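Cleavage stimulation factor 77 (Encephalitozoon cuniculi, PDB 2UY1) probably takes part in 3'-end processing of messenger RNA precursors, as a helical-repeat (HAT) scaffold of the cleavage stimulation factor. Local coordinates at residues Ser12-Ile17 / Ile205-Tyr210; Glu19-Leu24 / Leu47-Leu52; Lys43-Asp48 / Leu75-Asn80; Leu181-Gly186 / Ser196-Ile201. All coordinates share one frame; numbering follows the deposited sequence.

How the interactions relate
Helix 191-208 serves interactions 1 and 4 and touches interaction 3, while interaction 2 lies among the N-terminal helices. Interactions 1 and 2 share helix 14-26, with centres about 12 Å apart. Interaction 3 lies about 13 Å, centre to centre, from each of them: Trp-50 NE1 approaches Ser-44 O at 2.9 Å, and Asp-207 OD2 approaches Tyr-45 N at 3.1 Å, both probable hydrogen bonds. Interaction 4, about 16 Å from interaction 3 between centres, meets it where Arg-197 NH1 lies 2.7 Å from Asn-80 O. Interaction 1 closes the chain loop within which the other three are nested, whereas interactions 2 and 4, about 28 Å apart between centres, do not touch.

Interaction 1: residues Ser12-Ile17 / Ile205-Tyr210; sequences SSPSAI and ILDSFY
Ser-15 and Tyr-210 join their hydroxyls, Ser-15 OG donating to Tyr-210 OH over 2.6 Å. Nearer the root of the same ring, Pro-14 slides past in the opposite direction and brings its CD to 3.5 Å from Tyr-210 CG, while Ser-13 CB lies 3.8 Å from Tyr-210 CE1, on the same side of the ring plane as the proline. All three approach the ring obliquely. Pro-14 is shared: its CB lies 3.5 Å from Asp-207 OD1, so the pyrrolidine bridges the tyrosine and the carboxylate. Tyr-210, just after helix 191-208, points its CB toward 12-17, and a chi1 of 62° sets CG between the backbone N and the carbonyl carbon. On the other side, the start of helix 14-26 is fixed by an N-cap: Ser-13 OG accepts from Ala-16 N at 3.1 Å, with an N-H...O angle of 167°. Further out, Asp-207 OD2 accepts from Tyr-45 N, and Tyr-210 O pairs with Tyr-216 OH. The chemistry is therefore mixed: one short hydroxyl bond sets the position of the phenol's tip, while carbons of Pro-14 and Ser-13 supply van der Waals contact to the ring, in a contact at the surface of the chain.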
loop_
_atom_site.group_PDB
_atom_site.type_symbol
_atom_site.label_atom_id
_atom_site.label_comp_id
_atom_site.label_asym_id
_atom_site.label_seq_id
_atom_site.Cartn_x
_atom_site.Cartn_y
_atom_site.Cartn_z
ATOM N N SER A 12 -6.164 5.358 40.784
ATOM C CA SER A 12 -4.957 4.482 41.051
ATOM C C SER A 12 -3.937 4.438 39.911
ATOM O O SER A 12 -2.918 3.727 40.008
ATOM C CB SER A 12 -5.342 3.026 41.402
ATOM O OG SER A 12 -5.549 2.285 40.214
ATOM N N SER A 13 -4.160 5.183 38.835
ATOM C CA SER A 13 -3.075 5.335 37.860
ATOM C C SER A 13 -1.884 6.139 38.463
ATOM O O SER A 13 -2.061 6.894 39.404
ATOM C CB SER A 13 -3.601 6.017 36.610
ATOM O OG SER A 13 -3.571 7.398 36.829
ATOM N N PRO A 14 -0.667 6.020 37.892
ATOM C CA PRO A 14 0.416 6.886 38.397
ATOM C C PRO A 14 0.146 8.372 38.448
ATOM O O PRO A 14 0.551 9.042 39.407
ATOM C CB PRO A 14 1.556 6.613 37.426
ATOM C CG PRO A 14 1.326 5.148 37.028
ATOM C CD PRO A 14 -0.171 5.067 36.863
ATOM N N SER A 15 -0.502 8.902 37.424
ATOM C CA SER A 15 -0.833 10.316 37.382
ATOM C C SER A 15 -1.900 10.668 38.404
ATOM O O SER A 15 -1.763 11.686 39.052
ATOM C CB SER A 15 -1.209 10.801 35.979
ATOM O OG SER A 15 -2.324 10.093 35.482
ATOM N N ALA A 16 -2.896 9.811 38.618
ATOM C CA ALA A 16 -3.897 10.058 39.674
ATOM C C ALA A 16 -3.237 10.120 41.030
ATOM O O ALA A 16 -3.571 10.961 41.841
ATOM C CB ALA A 16 -4.958 8.989 39.699
ATOM N N ILE A 17 -2.318 9.189 41.271
ATOM C CA ILE A 17 -1.553 9.165 42.467
ATOM C C ILE A 17 -0.654 10.387 42.634
ATOM O O ILE A 17 -0.560 10.878 43.772
ATOM C CB ILE A 17 -0.700 7.880 42.559
ATOM C CG1 ILE A 17 -1.605 6.621 42.689
ATOM C CG2 ILE A 17 0.178 7.943 43.724
ATOM C CD1 ILE A 17 -0.844 5.357 42.338
ATOM N N ILE A 205 8.950 1.881 32.490
ATOM C CA ILE A 205 8.163 2.135 31.246
ATOM C C ILE A 205 6.638 2.024 31.417
ATOM O O ILE A 205 5.885 2.872 30.988
ATOM C CB ILE A 205 8.774 1.281 30.147
ATOM C CG1 ILE A 205 10.105 1.907 29.749
ATOM C CG2 ILE A 205 7.836 1.107 28.981
ATOM C CD1 ILE A 205 11.014 1.047 28.962
ATOM N N LEU A 206 6.182 0.961 32.064
ATOM C CA LEU A 206 4.814 0.818 32.524
ATOM C C LEU A 206 4.301 2.007 33.293
ATOM O O LEU A 206 3.151 2.411 33.099
ATOM C CB LEU A 206 4.703 -0.403 33.457
ATOM C CG LEU A 206 4.728 -1.851 32.955
ATOM C CD1 LEU A 206 3.961 -2.767 33.982
ATOM C CD2 LEU A 206 4.148 -1.976 31.593
ATOM N N ASP A 207 5.127 2.588 34.187
ATOM C CA ASP A 207 4.717 3.766 34.946
ATOM C C ASP A 207 4.663 4.958 34.052
ATOM O O ASP A 207 3.697 5.716 34.119
ATOM C CB ASP A 207 5.718 4.042 36.066
ATOM C CG ASP A 207 5.101 4.405 37.348
ATOM O OD1 ASP A 207 4.911 5.624 37.548
ATOM O OD2 ASP A 207 4.870 3.489 38.206
ATOM N N SER A 208 5.691 5.129 33.198
ATOM C CA SER A 208 5.743 6.343 32.343
ATOM C C SER A 208 4.601 6.387 31.293
ATOM O O SER A 208 4.038 7.437 30.965
ATOM C CB SER A 208 7.142 6.516 31.665
ATOM O OG SER A 208 7.140 7.600 30.700
ATOM N N PHE A 209 4.273 5.230 30.723
ATOM C CA PHE A 209 3.205 5.110 29.726
ATOM C C PHE A 209 2.116 4.116 30.216
ATOM O O PHE A 209 1.754 3.164 29.538
ATOM C CB PHE A 209 3.803 4.597 28.401
ATOM C CG PHE A 209 4.893 5.484 27.837
ATOM C CD1 PHE A 209 4.564 6.738 27.301
ATOM C CD2 PHE A 209 6.227 5.068 27.818
ATOM C CE1 PHE A 209 5.548 7.563 26.788
ATOM C CE2 PHE A 209 7.205 5.888 27.305
ATOM C CZ PHE A 209 6.870 7.144 26.832
ATOM N N TYR A 210 1.610 4.362 31.411
ATOM C CA TYR A 210 0.687 3.457 32.066
ATOM C C TYR A 210 -0.609 3.124 31.265
ATOM O O TYR A 210 -1.274 2.158 31.522
ATOM C CB TYR A 210 0.307 4.063 33.430
ATOM C CG TYR A 210 -0.392 5.402 33.340
ATOM C CD1 TYR A 210 -1.759 5.489 33.174
ATOM C CD2 TYR A 210 0.330 6.592 33.463
ATOM C CE1 TYR A 210 -2.378 6.710 33.082
ATOM C CE2 TYR A 210 -0.267 7.782 33.401
ATOM C CZ TYR A 210 -1.625 7.837 33.196
ATOM O OH TYR A 210 -2.200 9.057 33.087
#

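Interaction 2: residues Glu19-Leu24 / Leu47-Leu52; sequences EHARRL and LDLWML
Ala-21 presents its methyl directly to two leucine branches of the facing helix: Leu-49 CD1 lies 3.7 Å from Ala-21 CB, and Leu-52 CD2 lies 4.1 Å from the same carbon. Leu-52 CD2 also rests against the alanine's own carbonyl, 4.0 Å from Ala-21 O. Both leucines hold CG opposite the backbone N (chi1 177° in Leu-49), a setting that lets one methyl of each reach across to the alanine. Flanking this apolar patch, Arg-22 runs extended from CG to NE and crosses Asp-48 obliquely. Its NH2 comes to 4.1 Å from Asp-48 CB and 4.2 Å from Asp-48 OD2, too far for a salt bridge, and the guanidinium and carboxylate planes are 45° apart. The opposite charges may still attract weakly at this exposed margin. The short segments' axes stay 10.7 Å apart, a wide spacing that the leucine branches span to reach the alanine methyl; their N-to-C directions differ by 21°. Helix 30-40 lies against both: Leu-36 touches Ala-21, and Phe-37 touches Leu-49. Two helices in nearly the same direction, with the intervening helix packed against each, form the layered arrangement expected of HAT and other TPR-like alpha-solenoids.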
loop_
_atom_site.group_PDB
_atom_site.type_symbol
_atom_site.label_atom_id
_atom_site.label_comp_id
_atom_site.label_asym_id
_atom_site.label_seq_id
_atom_site.Cartn_x
_atom_site.Cartn_y
_atom_site.Cartn_z
ATOM N N GLU A 19 -1.061 13.426 41.345
ATOM C CA GLU A 19 -1.988 14.512 41.585
ATOM C C GLU A 19 -2.546 14.507 43.008
ATOM O O GLU A 19 -2.673 15.531 43.594
ATOM C CB GLU A 19 -3.169 14.437 40.613
ATOM C CG GLU A 19 -2.738 14.571 39.106
ATOM C CD GLU A 19 -3.828 14.149 38.107
ATOM O OE1 GLU A 19 -5.034 14.110 38.473
ATOM O OE2 GLU A 19 -3.497 13.932 36.904
ATOM N N HIS A 20 -3.018 13.364 43.471
ATOM C CA HIS A 20 -3.543 13.240 44.815
ATOM C C HIS A 20 -2.490 13.604 45.853
ATOM O O HIS A 20 -2.764 14.390 46.756
ATOM C CB HIS A 20 -3.998 11.772 45.005
ATOM C CG HIS A 20 -4.724 11.528 46.304
ATOM N ND1 HIS A 20 -5.385 12.539 46.982
ATOM C CD2 HIS A 20 -4.934 10.393 47.012
ATOM C CE1 HIS A 20 -5.946 12.030 48.071
ATOM N NE2 HIS A 20 -5.675 10.734 48.122
ATOM N N ALA A 21 -1.258 13.092 45.685
ATOM C CA ALA A 21 -0.134 13.381 46.578
ATOM C C ALA A 21 0.245 14.877 46.668
ATOM O O ALA A 21 0.436 15.396 47.761
ATOM C CB ALA A 21 1.070 12.563 46.147
ATOM N N ARG A 22 0.369 15.552 45.512
ATOM C CA ARG A 22 0.563 16.990 45.436
ATOM C C ARG A 22 -0.586 17.720 46.131
ATOM O O ARG A 22 -0.402 18.761 46.743
ATOM C CB ARG A 22 0.572 17.473 43.968
ATOM C CG ARG A 22 1.818 17.104 43.153
ATOM C CD ARG A 22 2.203 18.094 42.022
ATOM N NE ARG A 22 3.036 17.465 40.974
ATOM C CZ ARG A 22 4.366 17.358 41.013
ATOM N NH1 ARG A 22 5.045 17.855 42.043
ATOM N NH2 ARG A 22 5.042 16.755 40.017
ATOM N N ARG A 23 -1.779 17.183 45.995
ATOM C CA ARG A 23 -2.938 17.811 46.621
ATOM C C ARG A 23 -2.811 17.798 48.123
ATOM O O ARG A 23 -2.901 18.884 48.778
ATOM C CB ARG A 23 -4.247 17.195 46.150
ATOM C CG ARG A 23 -5.073 18.181 45.336
ATOM C CD ARG A 23 -6.212 17.577 44.516
ATOM N NE ARG A 23 -6.599 16.193 44.890
ATOM C CZ ARG A 23 -6.613 15.186 44.018
ATOM N NH1 ARG A 23 -6.258 15.409 42.774
ATOM N NH2 ARG A 23 -6.978 13.962 44.389
ATOM N N LEU A 24 -2.537 16.600 48.653
ATOM C CA LEU A 24 -2.350 16.415 50.085
ATOM C C LEU A 24 -1.220 17.299 50.619
ATOM O O LEU A 24 -1.243 17.763 51.799
ATOM C CB LEU A 24 -2.035 14.914 50.376
ATOM C CG LEU A 24 -3.255 14.059 49.997
ATOM C CD1 LEU A 24 -3.110 12.561 50.193
ATOM C CD2 LEU A 24 -4.503 14.622 50.725
ATOM N N LEU A 47 9.716 8.966 39.416
ATOM C CA LEU A 47 10.675 9.688 40.235
ATOM C C LEU A 47 10.107 10.970 40.929
ATOM O O LEU A 47 10.554 11.323 41.990
ATOM C CB LEU A 47 12.007 9.898 39.442
ATOM C CG LEU A 47 13.223 10.543 40.177
ATOM C CD1 LEU A 47 13.871 9.664 41.283
ATOM C CD2 LEU A 47 14.294 10.947 39.194
ATOM N N ASP A 48 9.160 11.684 40.315
ATOM C CA ASP A 48 8.552 12.847 40.922
ATOM C C ASP A 48 7.873 12.483 42.224
ATOM O O ASP A 48 7.851 13.259 43.114
ATOM C CB ASP A 48 7.525 13.520 39.983
ATOM C CG ASP A 48 8.168 13.967 38.647
ATOM O OD1 ASP A 48 9.401 14.049 38.591
ATOM O OD2 ASP A 48 7.436 14.174 37.670
ATOM N N LEU A 49 7.313 11.294 42.318
ATOM C CA LEU A 49 6.558 10.940 43.522
ATOM C C LEU A 49 7.519 10.666 44.665
ATOM O O LEU A 49 7.272 11.071 45.829
ATOM C CB LEU A 49 5.608 9.751 43.264
ATOM C CG LEU A 49 4.844 9.303 44.576
ATOM C CD1 LEU A 49 3.768 10.298 45.003
ATOM C CD2 LEU A 49 4.227 7.922 44.366
ATOM N N TRP A 50 8.643 10.037 44.338
ATOM C CA TRP A 50 9.709 9.723 45.295
ATOM C C TRP A 50 10.448 10.988 45.716
ATOM O O TRP A 50 10.871 11.070 46.863
ATOM C CB TRP A 50 10.719 8.718 44.710
ATOM C CG TRP A 50 10.267 7.249 44.772
ATOM C CD1 TRP A 50 9.406 6.589 43.883
ATOM C CD2 TRP A 50 10.683 6.282 45.711
ATOM N NE1 TRP A 50 9.231 5.285 44.307
ATOM C CE2 TRP A 50 10.015 5.060 45.401
ATOM C CE3 TRP A 50 11.539 6.317 46.835
ATOM C CZ2 TRP A 50 10.189 3.880 46.170
ATOM C CZ3 TRP A 50 11.699 5.169 47.572
ATOM C CH2 TRP A 50 11.036 3.952 47.226
ATOM N N MET A 51 10.655 11.946 44.801
ATOM C CA MET A 51 11.274 13.230 45.229
ATOM C C MET A 51 10.413 14.077 46.184
ATOM O O MET A 51 10.926 14.780 47.019
ATOM C CB MET A 51 11.623 14.116 43.990
ATOM C CG MET A 51 12.695 13.503 43.047
ATOM S SD MET A 51 14.160 12.900 43.873
ATOM C CE MET A 51 14.864 14.444 44.474
ATOM N N LEU A 52 9.129 14.083 45.971
ATOM C CA LEU A 52 8.161 14.664 46.864
ATOM C C LEU A 52 8.234 14.023 48.227
ATOM O O LEU A 52 8.231 14.744 49.249
ATOM C CB LEU A 52 6.736 14.501 46.320
ATOM C CG LEU A 52 5.710 15.286 47.170
ATOM C CD1 LEU A 52 6.120 16.857 47.226
ATOM C CD2 LEU A 52 4.292 15.117 46.707
#

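Interaction 3: residues Lys43-Asp48 / Leu75-Asn80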
loop_
_atom_site.group_PDB
_atom_site.type_symbol
_atom_site.label_atom_id
_atom_site.label_comp_id
_atom_site.label_asym_id
_atom_site.label_seq_id
_atom_site.Cartn_x
_atom_site.Cartn_y
_atom_site.Cartn_z
ATOM N N LYS A 43 5.574 0.393 45.089
ATOM C CA LYS A 43 5.011 0.040 43.812
ATOM C C LYS A 43 5.210 1.106 42.721
ATOM O O LYS A 43 4.882 0.872 41.583
ATOM C CB LYS A 43 3.523 -0.355 44.001
ATOM C CG LYS A 43 3.406 -1.794 44.616
ATOM C CD LYS A 43 1.969 -2.233 45.017
ATOM C CE LYS A 43 2.021 -3.467 45.984
ATOM N NZ LYS A 43 0.799 -3.721 46.885
ATOM N N SER A 44 5.736 2.286 43.082
ATOM C CA SER A 44 5.875 3.414 42.126
ATOM C C SER A 44 7.236 3.563 41.495
ATOM O O SER A 44 8.263 3.502 42.204
ATOM C CB SER A 44 5.623 4.734 42.868
ATOM O OG SER A 44 5.603 5.787 41.940
ATOM N N TYR A 45 7.251 3.821 40.181
ATOM C CA TYR A 45 8.497 4.030 39.471
ATOM C C TYR A 45 8.556 5.409 38.912
ATOM O O TYR A 45 9.325 5.646 38.003
ATOM C CB TYR A 45 8.773 2.942 38.372
ATOM C CG TYR A 45 9.030 1.591 39.007
ATOM C CD1 TYR A 45 10.326 1.200 39.329
ATOM C CD2 TYR A 45 7.976 0.751 39.372
ATOM C CE1 TYR A 45 10.577 -0.005 39.948
ATOM C CE2 TYR A 45 8.222 -0.463 40.011
ATOM C CZ TYR A 45 9.546 -0.827 40.274
ATOM O OH TYR A 45 9.881 -1.992 40.903
ATOM N N ASN A 46 7.713 6.295 39.455
ATOM C CA ASN A 46 7.654 7.702 39.062
ATOM C C ASN A 46 8.611 8.463 39.973
ATOM O O ASN A 46 8.366 8.574 41.164
ATOM C CB ASN A 46 6.208 8.187 39.161
ATOM C CG ASN A 46 6.062 9.682 38.947
ATOM O OD1 ASN A 46 6.953 10.322 38.491
ATOM N ND2 ASN A 46 4.892 10.203 39.230
ATOM N N LEU A 47 9.716 8.966 39.416
ATOM C CA LEU A 47 10.675 9.688 40.235
ATOM C C LEU A 47 10.107 10.970 40.929
ATOM O O LEU A 47 10.554 11.323 41.990
ATOM C CB LEU A 47 12.007 9.898 39.442
ATOM C CG LEU A 47 13.223 10.543 40.177
ATOM C CD1 LEU A 47 13.871 9.664 41.283
ATOM C CD2 LEU A 47 14.294 10.947 39.194
ATOM N N ASP A 48 9.160 11.684 40.315
ATOM C CA ASP A 48 8.552 12.847 40.922
ATOM C C ASP A 48 7.873 12.483 42.224
ATOM O O ASP A 48 7.851 13.259 43.114
ATOM C CB ASP A 48 7.525 13.520 39.983
ATOM C CG ASP A 48 8.168 13.967 38.647
ATOM O OD1 ASP A 48 9.401 14.049 38.591
ATOM O OD2 ASP A 48 7.436 14.174 37.670
ATOM N N LEU A 75 17.407 5.064 46.046
ATOM C CA LEU A 75 18.361 4.520 45.056
ATOM C C LEU A 75 18.251 2.999 44.905
ATOM O O LEU A 75 18.747 2.442 43.933
ATOM C CB LEU A 75 19.844 4.927 45.351
ATOM C CG LEU A 75 20.208 6.383 44.995
ATOM C CD1 LEU A 75 21.392 6.929 45.743
ATOM C CD2 LEU A 75 20.346 6.662 43.452
ATOM N N GLY A 76 17.633 2.341 45.874
ATOM C CA GLY A 76 17.261 0.916 45.768
ATOM C C GLY A 76 16.116 0.699 44.792
ATOM O O GLY A 76 16.063 -0.295 44.119
ATOM N N GLN A 77 15.166 1.609 44.725
ATOM C CA GLN A 77 14.119 1.525 43.739
ATOM C C GLN A 77 14.654 1.836 42.318
ATOM O O GLN A 77 14.326 1.134 41.351
ATOM C CB GLN A 77 12.973 2.484 44.120
ATOM C CG GLN A 77 11.727 2.412 43.193
ATOM C CD GLN A 77 10.807 1.301 43.586
ATOM O OE1 GLN A 77 11.224 0.372 44.253
ATOM N NE2 GLN A 77 9.571 1.412 43.249
ATOM N N PHE A 78 15.441 2.891 42.220
ATOM C CA PHE A 78 15.885 3.468 40.927
ATOM C C PHE A 78 17.305 2.997 40.716
ATOM O O PHE A 78 18.212 3.798 40.541
ATOM C CB PHE A 78 15.758 5.004 40.974
ATOM C CG PHE A 78 14.304 5.470 41.038
ATOM C CD1 PHE A 78 13.577 5.705 39.854
ATOM C CD2 PHE A 78 13.652 5.614 42.263
ATOM C CE1 PHE A 78 12.265 6.081 39.879
ATOM C CE2 PHE A 78 12.295 5.984 42.273
ATOM C CZ PHE A 78 11.616 6.183 41.112
ATOM N N GLU A 79 17.469 1.661 40.727
ATOM C CA GLU A 79 18.768 0.970 40.612
ATOM C C GLU A 79 19.323 1.165 39.204
ATOM O O GLU A 79 18.616 0.896 38.240
ATOM C CB GLU A 79 18.616 -0.553 40.892
ATOM C CG GLU A 79 17.421 -0.972 41.783
ATOM C CD GLU A 79 17.715 -2.237 42.644
ATOM O OE1 GLU A 79 17.666 -3.380 42.071
ATOM O OE2 GLU A 79 17.981 -2.083 43.877
ATOM N N ASN A 80 20.582 1.590 39.063
ATOM C CA ASN A 80 21.109 1.835 37.694
ATOM C C ASN A 80 20.106 2.572 36.760
ATOM O O ASN A 80 19.990 2.301 35.576
ATOM C CB ASN A 80 21.678 0.549 37.031
ATOM C CG ASN A 80 23.036 0.093 37.609
ATOM O OD1 ASN A 80 23.273 0.161 38.803
ATOM N ND2 ASN A 80 23.930 -0.385 36.734
#
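Gln-77 reaches across to the Ser-44-Tyr-45 peptide from the last turn of helix 68-77. Its CB leaves the backbone toward 43-48, and CG lies 3.8 Å from Ser-44 O, with the indole of Trp-50 packing against it as well. A bend at chi2 (84°) then turns the amide across the tyrosine. CD sits 3.9 Å from Tyr-45 CE1. At the tip, NE2 stands 3.6 Å above the centre of the Tyr-45 ring and donates to Ser-44 O at 2.7 Å with an N-H...O angle of 158°. Ring and amide planes are only 9° apart, so the amide lies nearly parallel to the ring, with NE2 over one face. The donor comes from above the carbonyl plane of Ser-44, not along a lone pair. NE2 also bonds Lys-42 O, and Ser-44 O also takes Trp-50 NE1, so donor and acceptor each have two partners.

The contact joins the turn leading into helix 47-60 to the end of helix 68-77 within the helical array of the HAT family. In that turn Ser-44 OG accepts from Asn-46 N, forming an ST turn, and Asn-46 OD1 caps the helix through Asp-48 N. Next to Gln-77, Phe-78 receives Leu-47 CD1 over its face, 3.9 Å from the ring centroid, a CH-pi contact. Tyr-45 O meets the ring's edge at CE1, 3.5 Å away.

Interaction 4: residues Leu181-Gly186 / Ser196-Ile201; sequences LEMENG and SRMHFI
Glu-182 and Arg-197 both bend at chi2, to -61° and 83° respectively, and these turns bring carboxylate and guanidinium together at about a right angle between the two side chains. Arg-197 grips side-on with two nitrogens: NE donates to Glu-182 OE1 at 2.9 Å and NH2 to Glu-182 OE2 at 2.8 Å. OE1 lies near the guanidinium plane and OE2 is tilted somewhat from it; with the carboxylate turned 89° to that plane, both nitrogens meet it from above. The salt bridge is thus bidentate but not coplanar, and it is buried.

It ties the end of helix 172-183 to helix 191-208; the two run in opposite senses across a short connection, a helical hairpin of the kind from which HAT arrays are built. Alongside the charged pair, Met-198 curls round so that its SD reaches 3.7 Å from Glu-182 CB. Its terminal CE goes on to Met-183 SD at 3.8 Å, where the two methionines cross, with Tyr-222 of helix 213-225 touching both. Arg-197 has another partner through NH1, which bonds Asn-80 O, and the backbone O of Glu-182 accepts from His-194 NE2.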
loop_
_atom_site.group_PDB
_atom_site.type_symbol
_atom_site.label_atom_id
_atom_site.label_comp_id
_atom_site.label_asym_id
_atom_site.label_seq_id
_atom_site.Cartn_x
_atom_site.Cartn_y
_atom_site.Cartn_z
ATOM N N LEU A 181 18.047 -2.316 23.232
ATOM C CA LEU A 181 19.458 -2.091 23.436
ATOM C C LEU A 181 19.998 -2.825 24.696
ATOM O O LEU A 181 21.135 -3.356 24.675
ATOM C CB LEU A 181 19.713 -0.542 23.516
ATOM C CG LEU A 181 20.958 -0.024 24.210
ATOM C CD1 LEU A 181 22.181 -0.391 23.375
ATOM C CD2 LEU A 181 20.870 1.501 24.400
ATOM N N GLU A 182 19.202 -2.853 25.755
ATOM C CA GLU A 182 19.606 -3.457 27.029
ATOM C C GLU A 182 19.467 -4.982 26.980
ATOM O O GLU A 182 20.244 -5.709 27.632
ATOM C CB GLU A 182 18.768 -2.892 28.168
ATOM C CG GLU A 182 19.214 -1.493 28.691
ATOM C CD GLU A 182 20.615 -1.467 29.254
ATOM O OE1 GLU A 182 21.118 -2.499 29.745
ATOM O OE2 GLU A 182 21.235 -0.392 29.222
ATOM N N MET A 183 18.533 -5.465 26.157
ATOM C CA MET A 183 18.421 -6.930 25.828
ATOM C C MET A 183 19.658 -7.484 25.082
ATOM O O MET A 183 19.967 -8.686 25.087
ATOM C CB MET A 183 17.148 -7.205 24.983
ATOM C CG MET A 183 15.852 -7.243 25.721
ATOM S SD MET A 183 15.896 -8.466 27.090
ATOM C CE MET A 183 15.391 -9.934 26.235
ATOM N N GLU A 184 20.385 -6.612 24.418
ATOM C CA GLU A 184 21.578 -7.071 23.727
ATOM C C GLU A 184 22.721 -7.448 24.719
ATOM O O GLU A 184 23.571 -8.305 24.401
ATOM C CB GLU A 184 21.999 -6.063 22.675
ATOM C CG GLU A 184 21.098 -6.026 21.425
ATOM C CD GLU A 184 21.191 -7.307 20.587
ATOM O OE1 GLU A 184 22.359 -7.722 20.283
ATOM O OE2 GLU A 184 20.098 -7.882 20.222
ATOM N N ASN A 185 22.698 -6.843 25.922
ATOM C CA ASN A 185 23.583 -7.191 27.045
ATOM C C ASN A 185 25.070 -7.021 26.697
ATOM O O ASN A 185 25.816 -7.987 26.633
ATOM C CB ASN A 185 23.249 -8.602 27.571
ATOM C CG ASN A 185 23.837 -8.875 28.934
ATOM O OD1 ASN A 185 24.427 -7.983 29.564
ATOM N ND2 ASN A 185 23.678 -10.118 29.416
ATOM N N GLY A 186 25.473 -5.771 26.451
ATOM C CA GLY A 186 26.851 -5.426 26.067
ATOM C C GLY A 186 27.885 -5.559 27.181
ATOM O O GLY A 186 29.105 -5.609 26.924
ATOM N N SER A 196 17.358 -8.350 36.562
ATOM C CA SER A 196 17.091 -7.242 37.487
ATOM C C SER A 196 17.080 -5.893 36.754
ATOM O O SER A 196 16.187 -5.062 36.972
ATOM C CB SER A 196 18.084 -7.295 38.716
ATOM O OG SER A 196 17.736 -6.436 39.795
ATOM N N ARG A 197 18.082 -5.662 35.930
ATOM C CA ARG A 197 18.121 -4.555 34.956
ATOM C C ARG A 197 16.819 -4.440 34.107
ATOM O O ARG A 197 16.219 -3.352 33.975
ATOM C CB ARG A 197 19.385 -4.718 34.051
ATOM C CG ARG A 197 19.539 -3.745 32.853
ATOM C CD ARG A 197 20.162 -2.440 33.392
ATOM N NE ARG A 197 20.657 -1.466 32.406
ATOM C CZ ARG A 197 20.709 -0.154 32.668
ATOM N NH1 ARG A 197 20.263 0.280 33.850
ATOM N NH2 ARG A 197 21.170 0.718 31.773
ATOM N N MET A 198 16.374 -5.568 33.547
ATOM C CA MET A 198 15.215 -5.561 32.667
ATOM C C MET A 198 13.926 -5.313 33.393
ATOM O O MET A 198 13.085 -4.582 32.885
ATOM C CB MET A 198 15.159 -6.851 31.820
ATOM C CG MET A 198 16.386 -7.033 30.829
ATOM S SD MET A 198 16.893 -5.612 29.838
ATOM C CE MET A 198 15.342 -5.256 28.992
ATOM N N HIS A 199 13.804 -5.848 34.611
ATOM C CA HIS A 199 12.643 -5.614 35.423
ATOM C C HIS A 199 12.510 -4.148 35.779
ATOM O O HIS A 199 11.383 -3.616 35.801
ATOM C CB HIS A 199 12.650 -6.450 36.707
ATOM C CG HIS A 199 12.375 -7.914 36.499
ATOM N ND1 HIS A 199 11.169 -8.394 36.017
ATOM C CD2 HIS A 199 13.095 -8.999 36.858
ATOM C CE1 HIS A 199 11.193 -9.720 36.026
ATOM N NE2 HIS A 199 12.360 -10.111 36.517
ATOM N N PHE A 200 13.624 -3.522 36.103
ATOM C CA PHE A 200 13.596 -2.082 36.401
ATOM C C PHE A 200 13.179 -1.334 35.153
ATOM O O PHE A 200 12.271 -0.549 35.199
ATOM C CB PHE A 200 14.929 -1.492 36.972
ATOM C CG PHE A 200 14.890 0.021 37.023
ATOM C CD1 PHE A 200 14.115 0.689 37.974
ATOM C CD2 PHE A 200 15.436 0.771 35.953
ATOM C CE1 PHE A 200 13.976 2.144 37.905
ATOM C CE2 PHE A 200 15.310 2.138 35.908
ATOM C CZ PHE A 200 14.569 2.827 36.885
ATOM N N ILE A 201 13.831 -1.612 34.026
ATOM C CA ILE A 201 13.507 -0.926 32.812
ATOM C C ILE A 201 12.018 -1.063 32.424
ATOM O O ILE A 201 11.403 -0.052 32.120
ATOM C CB ILE A 201 14.493 -1.296 31.639
ATOM C CG1 ILE A 201 15.952 -0.974 31.994
ATOM C CG2 ILE A 201 14.143 -0.555 30.320
ATOM C CD1 ILE A 201 16.917 -1.280 30.874
#